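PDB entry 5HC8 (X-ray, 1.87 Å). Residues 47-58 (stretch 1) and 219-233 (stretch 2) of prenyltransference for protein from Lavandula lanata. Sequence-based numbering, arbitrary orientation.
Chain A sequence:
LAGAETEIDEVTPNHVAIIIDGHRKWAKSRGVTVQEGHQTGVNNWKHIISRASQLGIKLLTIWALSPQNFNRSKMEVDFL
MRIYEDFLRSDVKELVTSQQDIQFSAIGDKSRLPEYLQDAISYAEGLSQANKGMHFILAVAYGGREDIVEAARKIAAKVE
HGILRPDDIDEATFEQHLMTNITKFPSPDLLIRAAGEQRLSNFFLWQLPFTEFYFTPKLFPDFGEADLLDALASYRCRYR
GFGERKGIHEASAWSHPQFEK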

# COMPACT_ATOMS: atom_id res chain seq x y z
N HIS A 47 -12.55 -23.30 6.18
CA HIS A 47 -13.88 -22.76 6.58
C HIS A 47 -14.01 -21.31 6.11
O HIS A 47 -15.08 -20.85 5.73
CB HIS A 47 -14.00 -22.77 8.07
CG HIS A 47 -13.82 -24.13 8.66
ND1 HIS A 47 -14.67 -25.17 8.37
CD2 HIS A 47 -12.85 -24.63 9.46
CE1 HIS A 47 -14.26 -26.25 9.00
NE2 HIS A 47 -13.15 -25.95 9.66
N ILE A 48 -12.87 -20.61 6.07
CA ILE A 48 -12.88 -19.24 5.54
C ILE A 48 -13.16 -19.23 4.06
O ILE A 48 -13.91 -18.39 3.58
CB ILE A 48 -11.54 -18.56 5.88
CG1 ILE A 48 -11.50 -18.32 7.39
CG2 ILE A 48 -11.45 -17.22 5.17
CD1 ILE A 48 -10.13 -18.16 7.93
N ILE A 49 -12.54 -20.15 3.31
CA ILE A 49 -12.73 -20.18 1.87
C ILE A 49 -14.19 -20.60 1.56
O ILE A 49 -14.86 -20.01 0.73
CB ILE A 49 -11.76 -21.18 1.23
CG1 ILE A 49 -10.33 -20.68 1.35
CG2 ILE A 49 -12.14 -21.46 -0.20
CD1 ILE A 49 -9.27 -21.79 1.16
N SER A 50 -14.68 -21.61 2.28
CA SER A 50 -16.12 -21.99 2.18
C SER A 50 -17.03 -20.85 2.40
O SER A 50 -17.96 -20.66 1.62
CB SER A 50 -16.54 -22.96 3.24
OG SER A 50 -16.07 -24.19 2.91
N ARG A 51 -16.80 -20.12 3.49
CA ARG A 51 -17.63 -18.98 3.84
C ARG A 51 -17.60 -17.90 2.76
O ARG A 51 -18.66 -17.40 2.35
CB ARG A 51 -17.25 -18.47 5.21
CG ARG A 51 -18.03 -17.28 5.71
CD ARG A 51 -19.56 -17.46 5.77
NE ARG A 51 -19.86 -18.29 6.95
CZ ARG A 51 -21.06 -18.33 7.51
NH1 ARG A 51 -22.02 -17.61 7.00
NH2 ARG A 51 -21.28 -19.09 8.54
N ALA A 52 -16.41 -17.56 2.24
CA ALA A 52 -16.28 -16.53 1.22
C ALA A 52 -17.07 -16.96 -0.02
O ALA A 52 -17.77 -16.15 -0.64
CB ALA A 52 -14.82 -16.30 0.87
N SER A 53 -16.99 -18.25 -0.35
CA SER A 53 -17.76 -18.80 -1.49
C SER A 53 -19.29 -18.63 -1.35
O SER A 53 -19.97 -18.07 -2.23
CB SER A 53 -17.37 -20.26 -1.76
OG SER A 53 -18.15 -20.81 -2.80
N GLN A 54 -19.78 -18.97 -0.15
CA GLN A 54 -21.20 -18.87 0.18
C GLN A 54 -21.61 -17.45 0.09
O GLN A 54 -22.73 -17.14 -0.32
CB GLN A 54 -21.46 -19.30 1.61
CG GLN A 54 -21.28 -20.78 1.93
CD GLN A 54 -21.38 -21.00 3.46
OE1 GLN A 54 -22.24 -20.40 4.15
NE2 GLN A 54 -20.47 -21.82 4.01
N LEU A 55 -20.73 -16.55 0.45
CA LEU A 55 -21.09 -15.13 0.46
C LEU A 55 -21.08 -14.51 -0.94
O LEU A 55 -21.42 -13.37 -1.11
CB LEU A 55 -20.15 -14.35 1.37
CG LEU A 55 -20.31 -14.55 2.87
CD1 LEU A 55 -19.09 -14.04 3.56
CD2 LEU A 55 -21.54 -13.86 3.47
N GLY A 56 -20.66 -15.25 -1.95
CA GLY A 56 -20.65 -14.68 -3.28
C GLY A 56 -19.42 -13.84 -3.57
O GLY A 56 -19.40 -13.09 -4.53
N ILE A 57 -18.38 -13.97 -2.77
CA ILE A 57 -17.10 -13.34 -3.11
C ILE A 57 -16.52 -14.10 -4.35
O ILE A 57 -16.64 -15.28 -4.47
CB ILE A 57 -16.17 -13.39 -1.90
CG1 ILE A 57 -16.69 -12.47 -0.78
CG2 ILE A 57 -14.71 -13.07 -2.29
CD1 ILE A 57 -16.08 -12.79 0.55
N LYS A 58 -15.95 -13.37 -5.27
CA LYS A 58 -15.48 -13.91 -6.52
C LYS A 58 -14.02 -14.34 -6.46
O LYS A 58 -13.65 -15.29 -7.09
CB LYS A 58 -15.69 -12.93 -7.63
CG LYS A 58 -17.18 -12.70 -7.92
CD LYS A 58 -17.34 -11.63 -8.95
CE LYS A 58 -18.83 -11.37 -9.26
NZ LYS A 58 -18.97 -10.04 -9.94
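Stretch 2 (219-233) LFPDFGEADLLDALA

How does stretch 2 run relative to stretch 1? After a short 3-10 segment at 220-222 and an extended link through F223, it enters a helix from 225 to 233 that continues later in the chain. Its axis passes 9.5 Å from that of helix 47-54 at closest approach, and the two N-to-C directions differ by 43° (signed crossing angle -43°). The backbones come nearest where the CA atoms of I48 and E225 lie 5.5 Å apart. G224 holds the N-cap position, its N donating to D227 OD2 at 2.8 Å.

What forms the apolar seam? L228, L229 and L232 recur along the helix and follow stretch 1 toward its C-terminal end. L228, with CB directed toward stretch 1, places CD2 4.1 Å from A52 CB and 4.4 Å from I48 CG2. L55 CD1 reaches L229 CD1 at 3.8 Å and L232 CD2 at 3.3 Å, a tight contact. Beyond G56, whose positive phi belongs to a Schellman motif, I57 CD1 lies 4.3 Å from L232 CD2.

Where do the aromatic rings fit? Both lie before the helix and meet the end of I48: its CD1 is 3.7 Å from F220 CZ and also 3.7 Å from F223 CD1, approaching the F223 ring at its edge.

Which polar groups tie the helices together? R51 and E225 form a salt bridge, with R51 NE donating to E225 OE2 at 2.7 Å and R51 NH2 adding a weak hydrogen bond to E225 OE2 at 3.2 Å. The carboxylate meets the guanidinium at its edge, leaving one face covered by L229 CD2. Water extends this network: the O of one water lies 3.1 Å from E225 OE1, to which it donates, and the same water hydrogen-bonds H47 ND1, while another donates to E225 OE2 and accepts from Q54 NE2.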

# COMPACT_ATOMS: atom_id res chain seq x y z
N LEU A 219 -5.73 -13.00 16.76
CA LEU A 219 -4.58 -13.73 16.30
C LEU A 219 -5.08 -14.80 15.32
O LEU A 219 -6.15 -15.39 15.50
CB LEU A 219 -3.81 -14.34 17.49
CG LEU A 219 -3.33 -13.38 18.59
CD1 LEU A 219 -2.59 -14.22 19.63
CD2 LEU A 219 -2.48 -12.23 18.06
N PHE A 220 -4.36 -15.02 14.24
CA PHE A 220 -5.00 -15.76 13.17
C PHE A 220 -5.45 -17.20 13.59
O PHE A 220 -6.44 -17.70 13.03
CB PHE A 220 -4.19 -15.89 11.94
CG PHE A 220 -5.02 -16.40 10.76
CD1 PHE A 220 -5.88 -15.54 10.11
CD2 PHE A 220 -4.96 -17.70 10.36
CE1 PHE A 220 -6.69 -15.99 9.10
CE2 PHE A 220 -5.73 -18.14 9.31
CZ PHE A 220 -6.59 -17.28 8.68
N PRO A 221 -4.72 -17.89 14.49
CA PRO A 221 -5.29 -19.18 14.88
C PRO A 221 -6.72 -19.08 15.49
O PRO A 221 -7.44 -20.09 15.49
CB PRO A 221 -4.28 -19.70 15.91
CG PRO A 221 -3.01 -19.18 15.44
CD PRO A 221 -3.37 -17.73 15.02
N ASP A 222 -7.09 -17.92 16.02
CA ASP A 222 -8.46 -17.68 16.55
C ASP A 222 -9.45 -17.15 15.51
O ASP A 222 -10.63 -16.95 15.82
CB ASP A 222 -8.40 -16.70 17.75
CG ASP A 222 -7.69 -17.28 18.95
OD1 ASP A 222 -7.80 -18.52 19.14
OD2 ASP A 222 -6.97 -16.52 19.64
N PHE A 223 -8.99 -16.98 14.27
CA PHE A 223 -9.74 -16.28 13.25
C PHE A 223 -10.61 -17.27 12.51
O PHE A 223 -10.12 -18.21 11.94
CB PHE A 223 -8.76 -15.66 12.24
CG PHE A 223 -9.40 -14.73 11.27
CD1 PHE A 223 -10.02 -15.23 10.13
CD2 PHE A 223 -9.38 -13.36 11.46
CE1 PHE A 223 -10.60 -14.39 9.18
CE2 PHE A 223 -9.98 -12.52 10.51
CZ PHE A 223 -10.59 -13.05 9.38
N GLY A 224 -11.90 -17.04 12.53
CA GLY A 224 -12.82 -17.94 11.86
C GLY A 224 -13.79 -17.28 10.96
O GLY A 224 -13.63 -16.09 10.57
N GLU A 225 -14.85 -18.01 10.68
CA GLU A 225 -15.88 -17.50 9.79
C GLU A 225 -16.52 -16.20 10.31
O GLU A 225 -16.86 -15.31 9.49
CB GLU A 225 -16.93 -18.53 9.51
CG GLU A 225 -16.39 -19.78 8.87
CD GLU A 225 -17.50 -20.78 8.54
OE1 GLU A 225 -17.33 -21.92 8.96
OE2 GLU A 225 -18.49 -20.43 7.86
N ALA A 226 -16.77 -16.09 11.62
CA ALA A 226 -17.40 -14.86 12.17
C ALA A 226 -16.48 -13.62 11.92
O ALA A 226 -16.98 -12.52 11.75
CB ALA A 226 -17.72 -14.98 13.66
N ASP A 227 -15.17 -13.82 11.93
CA ASP A 227 -14.21 -12.70 11.73
C ASP A 227 -14.19 -12.21 10.30
O ASP A 227 -14.03 -11.01 10.09
CB ASP A 227 -12.81 -13.11 12.27
CG ASP A 227 -12.89 -13.62 13.71
OD1 ASP A 227 -13.18 -12.79 14.55
OD2 ASP A 227 -12.77 -14.83 14.00
N LEU A 228 -14.42 -13.10 9.36
CA LEU A 228 -14.68 -12.74 7.96
C LEU A 228 -15.95 -11.92 7.85
O LEU A 228 -16.00 -10.90 7.19
CB LEU A 228 -14.68 -13.96 7.05
CG LEU A 228 -14.98 -13.63 5.59
CD1 LEU A 228 -13.94 -12.63 5.04
CD2 LEU A 228 -15.09 -14.84 4.66
N LEU A 229 -17.01 -12.38 8.51
CA LEU A 229 -18.24 -11.66 8.55
C LEU A 229 -18.13 -10.29 9.16
O LEU A 229 -18.73 -9.34 8.68
CB LEU A 229 -19.26 -12.49 9.37
CG LEU A 229 -20.23 -13.42 8.68
CD1 LEU A 229 -20.17 -13.68 7.18
CD2 LEU A 229 -20.50 -14.69 9.47
N ASP A 230 -17.32 -10.17 10.19
CA ASP A 230 -17.13 -8.90 10.82
C ASP A 230 -16.43 -7.90 9.85
O ASP A 230 -16.82 -6.70 9.77
CB ASP A 230 -16.31 -9.06 12.07
CG ASP A 230 -17.10 -9.60 13.22
OD1 ASP A 230 -18.34 -9.61 13.17
OD2 ASP A 230 -16.47 -10.01 14.20
N ALA A 231 -15.42 -8.41 9.12
CA ALA A 231 -14.69 -7.58 8.13
C ALA A 231 -15.62 -7.18 7.02
O ALA A 231 -15.61 -6.00 6.61
CB ALA A 231 -13.49 -8.35 7.61
N LEU A 232 -16.49 -8.12 6.58
CA LEU A 232 -17.45 -7.78 5.54
C LEU A 232 -18.49 -6.70 5.97
O LEU A 232 -18.88 -5.87 5.16
CB LEU A 232 -18.19 -8.98 5.03
CG LEU A 232 -17.66 -9.79 3.87
CD1 LEU A 232 -16.35 -9.36 3.30
CD2 LEU A 232 -17.56 -11.25 4.26
N ALA A 233 -18.94 -6.77 7.20
CA ALA A 233 -19.86 -5.80 7.77
C ALA A 233 -19.18 -4.44 7.87
O ALA A 233 -19.83 -3.43 7.66
CB ALA A 233 -20.31 -6.25 9.14
O HOH W 1 -17.25 -24.11 6.82
O HOH W 2 -19.80 -22.09 6.33